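PDB 4DZH: amidohydrolase from Xanthomonas campestris pv. campestris, which probably deaminates adenosine-type substrates such as 5'-methylthioadenosine, using zinc held in a TIM-barrel metal-dependent hydrolase fold. Local coordinates for residues I427-T431 with A432-A436. Residues are numbered along the deposited sequence; the frame is centred on the assembly and turned at random.
Sequences IDMDT and AALVA
D430 acts as the N-cap of helix 431-447, its side chain accepting a bond from A433 N and its backbone carbonyl one from L434 N. The capping bond runs from A433 N to D430 OD2 at 2.9 Å. With an N-H...O angle of 143° it is bent, and the donor lies well above the carboxylate plane. With CG trans to the aspartate's own N (chi1 -178°), the carboxylate is carried towards the first turn, and its rotation brings OD2 to A433 N and to within 3.4 Å of A433 CB. The backbone bonds are straighter: L434 N gives to D430 O at 3.1 Å and 164°, and V435 N to T431 O at 2.9 Å. Both of these already follow the i to i+4 pattern.

Apolar contact accompanies the cap. M429 CE comes within 4.3 Å of L434 CD1, and both side chains also touch T122 of helix 114-130, while T431 and V435 pack on L389 and S387 of the second subunit, respectively. Chemically, the aspartate supplies an acceptor for a first-turn N-H that has no preceding helical carbonyl, and its negative charge, if ionised, would probably interact favourably with the helix dipole.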
loop_
_atom_site.group_PDB
_atom_site.type_symbol
_atom_site.label_atom_id
_atom_site.label_comp_id
_atom_site.label_asym_id
_atom_site.label_seq_id
_atom_site.Cartn_x
_atom_site.Cartn_y
_atom_site.Cartn_z
ATOM N N ILE A 427 15.356 5.895 19.275
ATOM C CA ILE A 427 16.054 6.481 20.421
ATOM C C ILE A 427 15.119 6.712 21.585
ATOM O O ILE A 427 14.017 7.270 21.438
ATOM C CB ILE A 427 16.682 7.816 20.007
ATOM C CG1 ILE A 427 17.638 7.612 18.823
ATOM C CG2 ILE A 427 17.448 8.443 21.171
ATOM C CD1 ILE A 427 18.639 6.453 19.011
ATOM N N ASP A 428 15.548 6.277 22.743
ATOM C CA ASP A 428 14.747 6.403 23.950
ATOM C C ASP A 428 13.386 5.731 23.833
ATOM O O ASP A 428 12.442 6.142 24.540
ATOM C CB ASP A 428 14.565 7.879 24.354
ATOM C CG ASP A 428 15.888 8.566 24.728
ATOM O OD1 ASP A 428 16.835 7.883 25.224
ATOM O OD2 ASP A 428 15.968 9.803 24.544
ATOM N N MET A 429 13.255 4.732 22.938
ATOM C CA MET A 429 12.079 3.903 22.949
ATOM C C MET A 429 12.575 2.473 22.936
ATOM O O MET A 429 13.611 2.175 22.362
ATOM C CB MET A 429 11.151 4.187 21.742
ATOM C CG MET A 429 10.879 5.678 21.548
ATOM S SD MET A 429 9.477 5.948 20.450
ATOM C CE MET A 429 8.097 5.555 21.483
ATOM N N ASP A 430 11.853 1.612 23.617
ATOM C CA ASP A 430 12.185 0.192 23.627
ATOM C C ASP A 430 11.049 -0.605 22.971
ATOM O O ASP A 430 9.976 -0.787 23.562
ATOM C CB ASP A 430 12.443 -0.231 25.078
ATOM C CG ASP A 430 12.845 -1.685 25.199
ATOM O OD1 ASP A 430 13.975 -2.043 24.796
ATOM O OD2 ASP A 430 12.018 -2.475 25.700
ATOM N N THR A 431 11.287 -1.081 21.748
ATOM C CA THR A 431 10.251 -1.821 21.001
ATOM C C THR A 431 9.722 -3.054 21.743
ATOM O O THR A 431 8.527 -3.372 21.675
ATOM C CB THR A 431 10.719 -2.184 19.583
ATOM O OG1 THR A 431 11.920 -2.951 19.657
ATOM C CG2 THR A 431 11.011 -0.923 18.798
ATOM N N ALA A 432 10.589 -3.730 22.503
ATOM C CA ALA A 432 10.107 -4.880 23.258
ATOM C C ALA A 432 9.086 -4.529 24.322
ATOM O O ALA A 432 8.114 -5.254 24.502
ATOM C CB ALA A 432 11.285 -5.629 23.897
ATOM N N ALA A 433 9.305 -3.419 25.049
ATOM C CA ALA A 433 8.321 -2.986 26.053
ATOM C C ALA A 433 7.016 -2.544 25.391
ATOM O O ALA A 433 5.922 -2.766 25.920
ATOM C CB ALA A 433 8.886 -1.842 26.902
ATOM N N LEU A 434 7.154 -1.889 24.244
ATOM C CA LEU A 434 6.003 -1.447 23.450
ATOM C C LEU A 434 5.123 -2.625 23.056
ATOM O O LEU A 434 3.900 -2.599 23.254
ATOM C CB LEU A 434 6.490 -0.683 22.204
ATOM C CG LEU A 434 7.166 0.668 22.527
ATOM C CD1 LEU A 434 7.562 1.331 21.224
ATOM C CD2 LEU A 434 6.275 1.559 23.361
ATOM N N VAL A 435 5.777 -3.680 22.571
ATOM C CA VAL A 435 5.070 -4.891 22.166
ATOM C C VAL A 435 4.440 -5.580 23.372
ATOM O O VAL A 435 3.254 -5.966 23.342
ATOM C CB VAL A 435 5.968 -5.861 21.358
ATOM C CG1 VAL A 435 5.225 -7.199 21.048
ATOM C CG2 VAL A 435 6.439 -5.203 20.091
ATOM N N ALA A 436 5.186 -5.688 24.478
ATOM C CA ALA A 436 4.574 -6.322 25.642
ATOM C C ALA A 436 3.359 -5.543 26.119
ATOM O O ALA A 436 2.346 -6.134 26.499
ATOM C CB ALA A 436 5.588 -6.502 26.797
#